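Putative tagatose-6-phosphate ketose/aldose isomerase (Escherichia coli, PDB 3C3J) is a putative isomerase of the SIS (sugar isomerase) family, with two SIS domains in each chain. Local coordinates at residues 68-73 and 236-241; 90-95 and 120-125; 102-107 and 130-135; 175-180 and 338-343; 249-254 and 357-362. All blocks are in the same frame, centred on the assembly; numbering follows the deposited sequence.

Contact 1 (68-73 and 236-241); sequences GDIIAP and QGAARE
D69 turns its CG anti to its own carbonyl carbon (chi1 -68°), while R240 turns its CG anti to the backbone N (chi1 -168°). R240 then runs extended from CG to NE, and its head arrives beside the D69 carboxylate. OD2 of D69 lies 3.2 Å from NH1 of R240, a salt bridge. The two flat groups are almost parallel, yet OD2 approaches the guanidinium obliquely. R240 also packs on F66 and Y258.

Helix 63-79 belongs to the first SIS domain and helix 235-249 to the second. Each follows the strand that comes first in the chain in its parallel sheet, and the two run nearly antiparallel at 169°. Their short segments come within 8.0 Å, axis to axis. G237 sits at the closest point and has no side chain, so the backbones come near. CB of D69 is 4.0 Å from CA of G237. I70 lies over the next peptide: its CG1 is 3.5 Å from C of G237 and 3.4 Å from N of A238. The end of the same side chain, CD1, reaches CB of A238 at 4.2 Å. Beyond this pair of helices, I70 also touches M180 and A339.

Contact 2 (90-95 and 120-125); sequences DLVTNP and VAAVEL
V92, L91 and P95 meet A121, A122 and L125 through apolar side chains. CG2 of V92 is 3.8 Å from CB of A121. The V92 torsion sets CG1 anti to the backbone N (chi1 171°) and leaves CG2 beside that N, turned to helix 117-129. CD1 of L91 touches CB of A122 at 4.0 Å. The two alanines are short, so these longer side chains can come up close to the helix. I379 of the same chain also packs on V92 and A121.

L125 reaches back with both methyls. The L125 and P95 side chains cross obliquely, with CD2 of L125 4.1 Å from CG of P95. CD1 of L125 makes a different kind of contact, methyl to backbone: it lies 3.7 Å from CA of V92 and 3.6 Å from O of L91.

Two backbone oxygens of 90-95 bond to the second subunit. O of V92 accepts from OH of Y287, and O of T93 bonds to OG1 of T288, both of that subunit.

Both helices lie on the sheet of the first SIS domain, where L91 touches L107. No hydrogen bond or charge pair joins the two segments, so their fit rests on shape and on burial of apolar surface.

Contact 3 (102-107 and 130-135); sequences AHPLLL and VPECYH
L105 is gripped at both backbone ends by the neighbouring strand. Its N donates to O of E132 at 2.9 Å, and its O accepts from N of Y134 at 2.8 Å. One residue on, N of L107 bonds to O of Y134 at 2.8 Å.

Side chains add to this on both faces. On the face of L105 and C133, CB of L105 meets CG1 of V130 at 3.8 Å, the two side chains crossing at about a right angle. On the other face, CD1 of L106 lies 3.8 Å from CB of Y134. The Y134 ring turns its edge to O of L105. At the strand start, P104 and E132 lie side by side, with CG of P104 3.6 Å from OE1 of E132.

Further out, OE2 of E132 takes a hydrogen bond from OH of Y134, whose very short length is doubtful, and a salt bridge from K51. A water accepts from N of E132 and donates weakly to O of H103. Helix 117-129 covers the face of L107 and C133; helix 23-49 covers that of L106 and Y134. Strand 105-111, this helix 117-129 and strand 133-139 form a beta-alpha-beta crossover, the repeating element of the parallel SIS sheet.

Contact 4 (175-180 and 338-343); sequences SITTMM and QAFCFL
M180 and F340 reach toward each other, tip to tip, between two antiparallel helices. Helix 174-187 comes from the first SIS domain and helix 335-356 from the second. The short segments approach to 11.2 Å, axis to axis, and meet mostly through side chains. All five touching residues are buried, and the packing is closer at the F340 ring than at I176.

The close part centres on the F340 ring. M180, a selenomethionine, bends at chi3 (57°), which brings CE over one ring face. CE is 4.0 Å from the ring centroid and 19° off the normal, a CH-pi contact shifted toward the rim. SE lies obliquely at 5.2 Å from the centroid, a Met-aromatic contact. At the ring edge, in its plane, O of T177 is 3.3 Å from CE1 of F340. W27 and F197 meet the same ring edge-to-face, which probably helps to hold the ring in place. OG1 of T177 turns to other partners, NE2 of Q23 and NE1 of W27. CD1 of L343 joins this close part, 3.9 Å from CE of M180. CG2 of T177 is 4.0 Å from the same CD1, as the two side chains slide past each other in opposite directions.

The looser end lies at I176, where CD1 of I176 is 4.3 Å from CD1 of L343.

Contact 5 (249-254 and 357-362); sequences LTAGKL and MGNTPD
Two Schellman motifs meet here, one ending helix 235-249 and the other helix 335-356, and N359 ties them to each other through L249. ND2 of N359 donates to O of L249 at 2.9 Å. The bond is bent, with 137° at the hydrogen, and the donor sits well above the carbonyl plane. The N359 torsion sets CG anti to the backbone N (chi1 -159°), toward this carbonyl. OD1 of N359 takes a weak bond from N of T360, so both ends of the amide have a partner. OG of S354 also bonds to O of L249, giving this oxygen at the helix end two donors.

A251 and G358, both with positive phi, are the C-prime residues of the two motifs. Overlapping the first, a type I' turn from T250 to K253 leads the chain from helix 235-249 into strand 255-259 of the second SIS domain. N of L254 bonds to OG1 of T250 at 3.1 Å, and that hydroxyl also bonds to O of V246. NZ of K253 folds back to O of A251 at 2.7 Å. G252 offers its O to NH2 of R226 of the second subunit.

M357, a selenomethionine, lies against this turn. Its SE is 3.6 Å from O of T250 and 3.7 Å from CB of T250. The M357 and K253 side chains cross at about a right angle, and a bend at chi3 (-71°) turns CE of M357 to K253. CE comes within 3.4 Å of CG of K253, tighter than a usual carbon pair. On the buried side, CD2 of L249 is 3.2 Å from O of P361 and 4.2 Å from CB of P361.

Contacts 1 and 4 lie near the chain centre and join the two SIS domains by antiparallel helices. Their centres are 10 Å apart and they touch: CD1 of I70 packs on SE of M180 at 3.7 Å. Contact 1 adds a salt bridge, while contact 4 is mostly apolar and aromatic. Contacts 2 and 3 stay within the first domain, are buried, and share the unit around helix 117-129. Contact 3 is a backbone-bonded strand pair; contact 2 is apolar helix-to-helix packing beside it. Contact 5 lies nearer the surface, about 41 Å from contact 3 between centres, and joins two helix ends by one side-chain hydrogen bond and mixed packing. Contacts 2 and 5 both form hydrogen bonds to the second subunit.

Contact 1 (68-73 and 236-241)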
# COMPACT_ATOMS: atom_id res chain seq x y z
N GLY A 68 -7.93 -7.39 4.09
CA GLY A 68 -6.68 -8.11 4.12
C GLY A 68 -5.54 -7.24 4.60
O GLY A 68 -4.66 -7.72 5.28
N ASP A 69 -5.54 -5.97 4.21
CA ASP A 69 -4.53 -5.01 4.70
C ASP A 69 -4.53 -4.90 6.22
O ASP A 69 -3.45 -4.83 6.84
CB ASP A 69 -4.72 -3.64 4.08
CG ASP A 69 -4.40 -3.61 2.57
OD1 ASP A 69 -3.79 -4.56 2.06
OD2 ASP A 69 -4.77 -2.63 1.90
N ILE A 70 -5.72 -4.92 6.82
CA ILE A 70 -5.83 -4.84 8.28
C ILE A 70 -5.45 -6.17 8.96
O ILE A 70 -4.70 -6.17 9.94
CB ILE A 70 -7.22 -4.38 8.72
CG1 ILE A 70 -7.52 -2.99 8.14
CG2 ILE A 70 -7.34 -4.33 10.25
CD1 ILE A 70 -8.97 -2.58 8.21
N ILE A 71 -5.94 -7.30 8.44
CA ILE A 71 -5.89 -8.56 9.19
C ILE A 71 -4.92 -9.63 8.71
O ILE A 71 -4.66 -10.55 9.49
CB ILE A 71 -7.30 -9.19 9.37
CG1 ILE A 71 -7.86 -9.77 8.06
CG2 ILE A 71 -8.30 -8.20 10.01
CD1 ILE A 71 -9.23 -10.48 8.25
N ALA A 72 -4.44 -9.59 7.45
CA ALA A 72 -3.59 -10.68 6.93
C ALA A 72 -2.29 -10.88 7.74
O ALA A 72 -1.95 -12.02 8.10
CB ALA A 72 -3.30 -10.47 5.44
N PRO A 73 -1.58 -9.79 8.07
CA PRO A 73 -0.36 -10.00 8.85
C PRO A 73 -0.62 -10.59 10.23
O PRO A 73 0.06 -11.52 10.62
CB PRO A 73 0.23 -8.59 8.97
CG PRO A 73 -0.40 -7.83 7.81
CD PRO A 73 -1.77 -8.37 7.74
N GLN A 236 -2.81 0.73 9.54
CA GLN A 236 -2.66 1.52 8.33
C GLN A 236 -3.81 1.20 7.34
O GLN A 236 -4.32 2.09 6.65
CB GLN A 236 -1.28 1.36 7.67
CG GLN A 236 -1.16 2.33 6.50
CD GLN A 236 0.15 2.35 5.76
OE1 GLN A 236 1.13 1.63 6.10
NE2 GLN A 236 0.17 3.16 4.70
N GLY A 237 -4.22 -0.07 7.28
CA GLY A 237 -5.38 -0.45 6.46
C GLY A 237 -6.67 0.22 6.92
O GLY A 237 -7.50 0.60 6.10
N ALA A 238 -6.85 0.36 8.23
CA ALA A 238 -7.98 1.10 8.79
C ALA A 238 -7.90 2.58 8.41
O ALA A 238 -8.93 3.21 8.04
CB ALA A 238 -8.03 0.93 10.32
N ALA A 239 -6.70 3.14 8.49
CA ALA A 239 -6.45 4.52 8.03
C ALA A 239 -6.79 4.69 6.56
O ALA A 239 -7.39 5.69 6.19
CB ALA A 239 -5.02 4.96 8.33
N ARG A 240 -6.44 3.70 5.74
CA ARG A 240 -6.71 3.73 4.30
C ARG A 240 -8.20 3.71 4.00
O ARG A 240 -8.69 4.51 3.18
CB ARG A 240 -6.02 2.57 3.62
CG ARG A 240 -6.00 2.66 2.11
CD ARG A 240 -5.10 1.51 1.58
NE ARG A 240 -4.87 1.60 0.15
CZ ARG A 240 -4.11 0.73 -0.52
NH1 ARG A 240 -3.55 -0.31 0.09
NH2 ARG A 240 -3.95 0.88 -1.82
N GLU A 241 -8.93 2.83 4.68
CA GLU A 241 -10.40 2.80 4.57
C GLU A 241 -11.04 4.12 5.02
O GLU A 241 -12.00 4.61 4.40
CB GLU A 241 -10.93 1.63 5.41
CG GLU A 241 -12.46 1.53 5.58
CD GLU A 241 -13.26 1.67 4.28
OE1 GLU A 241 -12.69 1.55 3.16
OE2 GLU A 241 -14.49 1.89 4.40

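Contact 2 (90-95 and 120-125)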
# COMPACT_ATOMS: atom_id res chain seq x y z
N ASP A 90 -5.30 -6.15 -8.54
CA ASP A 90 -3.95 -6.65 -8.94
C ASP A 90 -3.96 -8.07 -9.49
O ASP A 90 -3.18 -8.38 -10.42
CB ASP A 90 -2.96 -6.59 -7.77
CG ASP A 90 -2.63 -5.17 -7.35
OD1 ASP A 90 -2.78 -4.24 -8.16
OD2 ASP A 90 -2.20 -4.98 -6.18
N LEU A 91 -4.80 -8.94 -8.94
CA LEU A 91 -4.94 -10.30 -9.46
C LEU A 91 -5.42 -10.28 -10.90
O LEU A 91 -4.90 -11.04 -11.73
CB LEU A 91 -5.89 -11.14 -8.60
CG LEU A 91 -5.39 -11.54 -7.21
CD1 LEU A 91 -6.42 -12.47 -6.47
CD2 LEU A 91 -3.99 -12.15 -7.30
N VAL A 92 -6.35 -9.39 -11.22
CA VAL A 92 -6.95 -9.36 -12.54
C VAL A 92 -5.99 -8.79 -13.60
O VAL A 92 -5.93 -9.30 -14.72
CB VAL A 92 -8.31 -8.59 -12.55
CG1 VAL A 92 -8.79 -8.39 -13.97
CG2 VAL A 92 -9.37 -9.32 -11.74
N THR A 93 -5.19 -7.78 -13.24
CA THR A 93 -4.27 -7.15 -14.21
C THR A 93 -2.92 -7.85 -14.32
O THR A 93 -2.35 -7.88 -15.38
CB THR A 93 -4.01 -5.65 -13.90
OG1 THR A 93 -3.36 -5.53 -12.63
CG2 THR A 93 -5.32 -4.81 -13.96
N ASN A 94 -2.45 -8.44 -13.23
CA ASN A 94 -1.12 -9.06 -13.16
C ASN A 94 -1.16 -10.44 -12.47
O ASN A 94 -0.36 -10.70 -11.56
CB ASN A 94 -0.15 -8.13 -12.39
CG ASN A 94 0.18 -6.84 -13.14
OD1 ASN A 94 1.29 -6.68 -13.70
ND2 ASN A 94 -0.76 -5.93 -13.15
N PRO A 95 -2.02 -11.36 -12.93
CA PRO A 95 -2.18 -12.65 -12.23
C PRO A 95 -0.87 -13.42 -12.08
O PRO A 95 -0.66 -14.06 -11.05
CB PRO A 95 -3.12 -13.45 -13.13
CG PRO A 95 -3.10 -12.78 -14.45
CD PRO A 95 -2.85 -11.31 -14.15
N VAL A 120 -15.25 -12.08 -9.75
CA VAL A 120 -15.43 -13.30 -10.51
C VAL A 120 -14.20 -13.62 -11.34
O VAL A 120 -13.75 -14.77 -11.40
CB VAL A 120 -16.70 -13.19 -11.41
CG1 VAL A 120 -16.88 -14.46 -12.22
CG2 VAL A 120 -17.96 -12.94 -10.53
N ALA A 121 -13.63 -12.61 -11.96
CA ALA A 121 -12.40 -12.75 -12.73
C ALA A 121 -11.23 -13.26 -11.87
O ALA A 121 -10.51 -14.12 -12.32
CB ALA A 121 -12.05 -11.45 -13.42
N ALA A 122 -11.09 -12.75 -10.64
CA ALA A 122 -10.01 -13.23 -9.76
C ALA A 122 -10.16 -14.72 -9.40
O ALA A 122 -9.16 -15.48 -9.38
CB ALA A 122 -9.92 -12.35 -8.50
N VAL A 123 -11.39 -15.15 -9.16
CA VAL A 123 -11.68 -16.55 -8.88
C VAL A 123 -11.27 -17.44 -10.09
O VAL A 123 -10.58 -18.46 -9.92
CB VAL A 123 -13.18 -16.75 -8.50
CG1 VAL A 123 -13.59 -18.25 -8.50
CG2 VAL A 123 -13.48 -16.15 -7.11
N GLU A 124 -11.67 -17.02 -11.28
CA GLU A 124 -11.40 -17.78 -12.51
C GLU A 124 -9.91 -17.86 -12.78
O GLU A 124 -9.38 -18.91 -13.15
CB GLU A 124 -12.11 -17.13 -13.71
CG GLU A 124 -13.67 -17.18 -13.67
CD GLU A 124 -14.36 -16.30 -14.78
OE1 GLU A 124 -13.69 -15.41 -15.37
OE2 GLU A 124 -15.58 -16.48 -15.05
N LEU A 125 -9.22 -16.73 -12.58
CA LEU A 125 -7.78 -16.67 -12.79
C LEU A 125 -7.02 -17.57 -11.80
O LEU A 125 -6.11 -18.30 -12.20
CB LEU A 125 -7.33 -15.22 -12.72
CG LEU A 125 -7.57 -14.35 -13.97
CD1 LEU A 125 -7.41 -12.85 -13.58
CD2 LEU A 125 -6.59 -14.75 -15.09

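Contact 3 (102-107 and 130-135)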
# COMPACT_ATOMS: atom_id res chain seq x y z
N ALA A 102 2.90 -23.51 -8.09
CA ALA A 102 3.68 -24.56 -7.45
C ALA A 102 3.18 -24.95 -6.06
O ALA A 102 3.71 -25.91 -5.49
CB ALA A 102 5.16 -24.12 -7.34
N HIS A 103 2.22 -24.20 -5.52
CA HIS A 103 1.68 -24.44 -4.18
C HIS A 103 0.16 -24.49 -4.21
O HIS A 103 -0.45 -23.85 -5.08
CB HIS A 103 2.07 -23.33 -3.20
CG HIS A 103 3.54 -23.10 -3.09
ND1 HIS A 103 4.42 -24.07 -2.70
CD2 HIS A 103 4.27 -21.99 -3.32
CE1 HIS A 103 5.64 -23.58 -2.71
NE2 HIS A 103 5.58 -22.31 -3.06
N PRO A 104 -0.46 -25.17 -3.23
CA PRO A 104 -1.90 -25.06 -3.14
C PRO A 104 -2.27 -23.63 -2.72
O PRO A 104 -1.45 -22.91 -2.13
CB PRO A 104 -2.30 -26.09 -2.07
CG PRO A 104 -1.06 -26.91 -1.79
CD PRO A 104 0.10 -26.04 -2.17
N LEU A 105 -3.47 -23.22 -3.09
CA LEU A 105 -3.99 -21.91 -2.74
C LEU A 105 -5.40 -22.00 -2.15
O LEU A 105 -6.25 -22.71 -2.68
CB LEU A 105 -4.04 -21.03 -3.99
CG LEU A 105 -4.71 -19.66 -3.89
CD1 LEU A 105 -4.03 -18.74 -2.87
CD2 LEU A 105 -4.77 -18.97 -5.24
N LEU A 106 -5.65 -21.22 -1.11
CA LEU A 106 -6.98 -20.97 -0.61
C LEU A 106 -7.22 -19.48 -0.83
O LEU A 106 -6.52 -18.65 -0.26
CB LEU A 106 -7.09 -21.30 0.88
CG LEU A 106 -8.43 -20.93 1.55
CD1 LEU A 106 -9.64 -21.58 0.81
CD2 LEU A 106 -8.44 -21.26 3.06
N LEU A 107 -8.18 -19.17 -1.67
CA LEU A 107 -8.51 -17.77 -2.00
C LEU A 107 -9.74 -17.35 -1.21
O LEU A 107 -10.83 -17.93 -1.38
CB LEU A 107 -8.76 -17.59 -3.50
CG LEU A 107 -8.89 -16.15 -4.00
CD1 LEU A 107 -7.57 -15.37 -3.78
CD2 LEU A 107 -9.35 -16.12 -5.47
N VAL A 130 -3.61 -21.94 -10.68
CA VAL A 130 -3.17 -22.75 -9.54
C VAL A 130 -3.88 -24.10 -9.58
O VAL A 130 -5.10 -24.17 -9.38
CB VAL A 130 -3.37 -22.03 -8.21
CG1 VAL A 130 -2.74 -22.86 -7.03
CG2 VAL A 130 -2.77 -20.63 -8.30
N PRO A 131 -3.12 -25.16 -9.90
CA PRO A 131 -3.73 -26.48 -10.04
C PRO A 131 -4.55 -26.94 -8.85
O PRO A 131 -5.62 -27.50 -9.03
CB PRO A 131 -2.53 -27.41 -10.29
CG PRO A 131 -1.43 -26.54 -10.72
CD PRO A 131 -1.66 -25.18 -10.16
N GLU A 132 -4.04 -26.75 -7.64
CA GLU A 132 -4.78 -27.10 -6.43
C GLU A 132 -5.28 -25.83 -5.73
O GLU A 132 -4.60 -25.23 -4.90
CB GLU A 132 -3.92 -27.95 -5.49
CG GLU A 132 -4.78 -28.63 -4.42
CD GLU A 132 -3.99 -29.40 -3.38
OE1 GLU A 132 -2.77 -29.60 -3.54
OE2 GLU A 132 -4.65 -29.82 -2.39
N CYS A 133 -6.50 -25.45 -6.09
CA CYS A 133 -7.07 -24.17 -5.71
C CYS A 133 -8.40 -24.39 -5.00
O CYS A 133 -9.26 -25.19 -5.47
CB CYS A 133 -7.28 -23.29 -6.93
SG CYS A 133 -7.54 -21.58 -6.52
N TYR A 134 -8.55 -23.71 -3.86
CA TYR A 134 -9.75 -23.76 -3.05
C TYR A 134 -10.22 -22.34 -2.80
O TYR A 134 -9.44 -21.40 -2.89
CB TYR A 134 -9.51 -24.47 -1.72
CG TYR A 134 -8.88 -25.83 -1.87
CD1 TYR A 134 -9.65 -26.96 -2.08
CD2 TYR A 134 -7.49 -25.96 -1.83
CE1 TYR A 134 -9.06 -28.20 -2.25
CE2 TYR A 134 -6.88 -27.22 -1.97
CZ TYR A 134 -7.67 -28.33 -2.18
OH TYR A 134 -7.07 -29.57 -2.36
N HIS A 135 -11.50 -22.21 -2.51
CA HIS A 135 -12.16 -20.89 -2.36
C HIS A 135 -13.04 -20.83 -1.13
O HIS A 135 -13.80 -21.78 -0.85
CB HIS A 135 -13.02 -20.58 -3.58
CG HIS A 135 -12.23 -20.42 -4.83
ND1 HIS A 135 -12.03 -21.46 -5.72
CD2 HIS A 135 -11.52 -19.38 -5.30
CE1 HIS A 135 -11.27 -21.03 -6.70
NE2 HIS A 135 -10.95 -19.77 -6.48
O HOH W 1 -1.39 -25.87 -6.85

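Contact 4 (175-180 and 338-343)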
# COMPACT_ATOMS: atom_id res chain seq x y z
N SER A 175 -21.01 -3.90 5.54
CA SER A 175 -20.52 -5.02 4.70
C SER A 175 -19.03 -5.30 5.04
O SER A 175 -18.67 -6.42 5.43
CB SER A 175 -20.72 -4.72 3.22
OG SER A 175 -20.17 -3.46 2.88
N ILE A 176 -18.20 -4.27 4.97
CA ILE A 176 -16.78 -4.42 5.24
C ILE A 176 -16.52 -4.90 6.68
O ILE A 176 -15.81 -5.87 6.88
CB ILE A 176 -15.93 -3.16 4.87
CG1 ILE A 176 -14.45 -3.39 5.24
CG2 ILE A 176 -16.41 -1.88 5.53
CD1 ILE A 176 -14.07 -3.05 6.63
N THR A 177 -17.08 -4.24 7.68
CA THR A 177 -16.81 -4.63 9.07
C THR A 177 -17.33 -6.05 9.38
O THR A 177 -16.66 -6.82 10.09
CB THR A 177 -17.31 -3.58 10.08
OG1 THR A 177 -18.73 -3.42 9.95
CG2 THR A 177 -16.52 -2.23 9.87
N THR A 178 -18.48 -6.42 8.82
CA THR A 178 -19.01 -7.75 9.12
C THR A 178 -18.19 -8.85 8.43
O THR A 178 -17.89 -9.89 9.04
CB THR A 178 -20.54 -7.85 8.83
OG1 THR A 178 -21.22 -6.75 9.47
CG2 THR A 178 -21.10 -9.19 9.38
N MSE A 179 -17.76 -8.59 7.20
CA MSE A 179 -16.87 -9.51 6.50
C MSE A 179 -15.55 -9.67 7.24
O MSE A 179 -15.06 -10.78 7.36
CB MSE A 179 -16.64 -9.06 5.05
CG MSE A 179 -17.87 -9.30 4.17
SE MSE A 179 -17.58 -8.93 2.26
CE MSE A 179 -16.90 -7.15 2.38
N MSE A 180 -15.01 -8.56 7.75
CA MSE A 180 -13.76 -8.58 8.47
C MSE A 180 -13.84 -9.41 9.76
O MSE A 180 -12.97 -10.24 10.04
CB MSE A 180 -13.28 -7.17 8.79
CG MSE A 180 -11.92 -7.17 9.45
SE MSE A 180 -11.00 -5.46 9.21
CE MSE A 180 -12.35 -4.23 10.01
N GLN A 338 -9.40 -3.29 17.82
CA GLN A 338 -9.42 -1.81 17.77
C GLN A 338 -9.83 -1.21 16.43
O GLN A 338 -10.41 -0.12 16.40
CB GLN A 338 -8.03 -1.25 18.05
CG GLN A 338 -7.59 -1.29 19.50
CD GLN A 338 -6.70 -0.11 19.85
OE1 GLN A 338 -5.63 0.13 19.24
NE2 GLN A 338 -7.13 0.64 20.83
N ALA A 339 -9.46 -1.86 15.33
CA ALA A 339 -9.78 -1.39 13.99
C ALA A 339 -11.27 -1.07 13.89
O ALA A 339 -11.66 -0.06 13.32
CB ALA A 339 -9.38 -2.44 12.92
N PHE A 340 -12.10 -1.92 14.48
CA PHE A 340 -13.57 -1.73 14.48
C PHE A 340 -13.97 -0.42 15.18
O PHE A 340 -14.77 0.37 14.65
CB PHE A 340 -14.25 -2.94 15.12
CG PHE A 340 -14.09 -4.19 14.31
CD1 PHE A 340 -15.03 -4.55 13.36
CD2 PHE A 340 -13.00 -5.01 14.50
CE1 PHE A 340 -14.86 -5.70 12.61
CE2 PHE A 340 -12.82 -6.19 13.75
CZ PHE A 340 -13.74 -6.52 12.80
N CYS A 341 -13.39 -0.17 16.33
CA CYS A 341 -13.61 1.07 17.09
C CYS A 341 -13.21 2.31 16.29
O CYS A 341 -13.98 3.25 16.19
CB CYS A 341 -12.82 1.05 18.38
SG CYS A 341 -13.09 -0.43 19.44
N PHE A 342 -12.01 2.31 15.71
CA PHE A 342 -11.55 3.47 14.93
C PHE A 342 -12.46 3.73 13.74
O PHE A 342 -12.79 4.89 13.46
CB PHE A 342 -10.11 3.27 14.45
CG PHE A 342 -9.10 3.18 15.57
CD1 PHE A 342 -8.99 4.20 16.52
CD2 PHE A 342 -8.25 2.10 15.66
CE1 PHE A 342 -8.05 4.11 17.55
CE2 PHE A 342 -7.30 2.00 16.67
CZ PHE A 342 -7.20 3.02 17.63
N LEU A 343 -12.87 2.67 13.06
CA LEU A 343 -13.76 2.80 11.92
C LEU A 343 -15.10 3.47 12.25
O LEU A 343 -15.63 4.19 11.42
CB LEU A 343 -13.96 1.43 11.24
CG LEU A 343 -12.76 1.00 10.38
CD1 LEU A 343 -12.97 -0.42 9.85
CD2 LEU A 343 -12.42 1.99 9.23

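Contact 5 (249-254 and 357-362)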
# COMPACT_ATOMS: atom_id res chain seq x y z
N LEU A 249 -17.40 10.13 0.14
CA LEU A 249 -18.63 10.76 0.59
C LEU A 249 -18.62 12.29 0.38
O LEU A 249 -19.69 12.92 0.27
CB LEU A 249 -18.93 10.38 2.04
CG LEU A 249 -19.28 8.90 2.24
CD1 LEU A 249 -19.60 8.62 3.68
CD2 LEU A 249 -20.43 8.41 1.33
N THR A 250 -17.42 12.88 0.30
CA THR A 250 -17.31 14.31 -0.04
C THR A 250 -17.11 14.58 -1.53
O THR A 250 -16.80 15.72 -1.91
CB THR A 250 -16.21 15.03 0.75
OG1 THR A 250 -14.91 14.62 0.30
CG2 THR A 250 -16.39 14.84 2.29
N ALA A 251 -17.29 13.55 -2.36
CA ALA A 251 -17.04 13.63 -3.81
C ALA A 251 -15.69 14.27 -4.12
O ALA A 251 -15.58 15.12 -5.00
CB ALA A 251 -18.18 14.41 -4.51
N GLY A 252 -14.67 13.90 -3.35
CA GLY A 252 -13.35 14.42 -3.59
C GLY A 252 -13.05 15.78 -3.02
O GLY A 252 -11.90 16.23 -3.07
N LYS A 253 -14.04 16.46 -2.46
CA LYS A 253 -13.79 17.83 -2.01
C LYS A 253 -12.80 17.91 -0.87
O LYS A 253 -12.01 18.84 -0.79
CB LYS A 253 -15.10 18.53 -1.66
CG LYS A 253 -16.05 18.66 -2.87
CD LYS A 253 -15.40 19.26 -4.12
CE LYS A 253 -16.25 18.99 -5.37
NZ LYS A 253 -16.58 17.54 -5.53
N LEU A 254 -12.82 16.94 0.03
CA LEU A 254 -11.78 16.87 1.05
C LEU A 254 -10.75 15.86 0.60
O LEU A 254 -11.06 14.66 0.48
CB LEU A 254 -12.40 16.43 2.37
CG LEU A 254 -11.63 16.50 3.68
CD1 LEU A 254 -10.67 17.71 3.78
CD2 LEU A 254 -12.65 16.51 4.84
N MSE A 357 -21.71 19.47 3.80
CA MSE A 357 -21.44 20.19 2.56
C MSE A 357 -22.59 20.09 1.55
O MSE A 357 -22.42 20.48 0.40
CB MSE A 357 -20.16 19.66 1.93
CG MSE A 357 -20.30 18.27 1.35
SE MSE A 357 -18.70 17.76 0.32
CE MSE A 357 -18.96 18.99 -1.22
N GLY A 358 -23.73 19.55 1.95
CA GLY A 358 -24.90 19.50 1.08
C GLY A 358 -24.92 18.36 0.08
O GLY A 358 -25.73 18.35 -0.86
N ASN A 359 -24.05 17.38 0.27
CA ASN A 359 -24.03 16.21 -0.61
C ASN A 359 -25.05 15.17 -0.15
O ASN A 359 -25.61 15.28 0.92
CB ASN A 359 -22.62 15.62 -0.66
CG ASN A 359 -22.38 14.77 -1.90
OD1 ASN A 359 -23.23 14.69 -2.82
ND2 ASN A 359 -21.23 14.11 -1.94
N THR A 360 -25.32 14.20 -1.02
CA THR A 360 -26.23 13.11 -0.75
C THR A 360 -25.36 11.85 -0.53
O THR A 360 -24.92 11.25 -1.49
CB THR A 360 -27.21 12.92 -1.93
OG1 THR A 360 -26.48 12.86 -3.15
CG2 THR A 360 -28.20 14.11 -2.03
N PRO A 361 -25.09 11.49 0.73
CA PRO A 361 -24.07 10.46 0.98
C PRO A 361 -24.36 9.08 0.40
O PRO A 361 -23.42 8.37 0.09
CB PRO A 361 -23.98 10.39 2.52
CG PRO A 361 -25.14 11.09 3.04
CD PRO A 361 -25.67 12.02 1.98
N ASP A 362 -25.64 8.70 0.26
CA ASP A 362 -25.98 7.36 -0.25
C ASP A 362 -25.61 7.24 -1.74
O ASP A 362 -25.39 6.14 -2.22
CB ASP A 362 -27.47 7.05 -0.05
CG ASP A 362 -27.86 6.92 1.42
OD1 ASP A 362 -26.98 6.72 2.29
OD2 ASP A 362 -29.08 7.01 1.70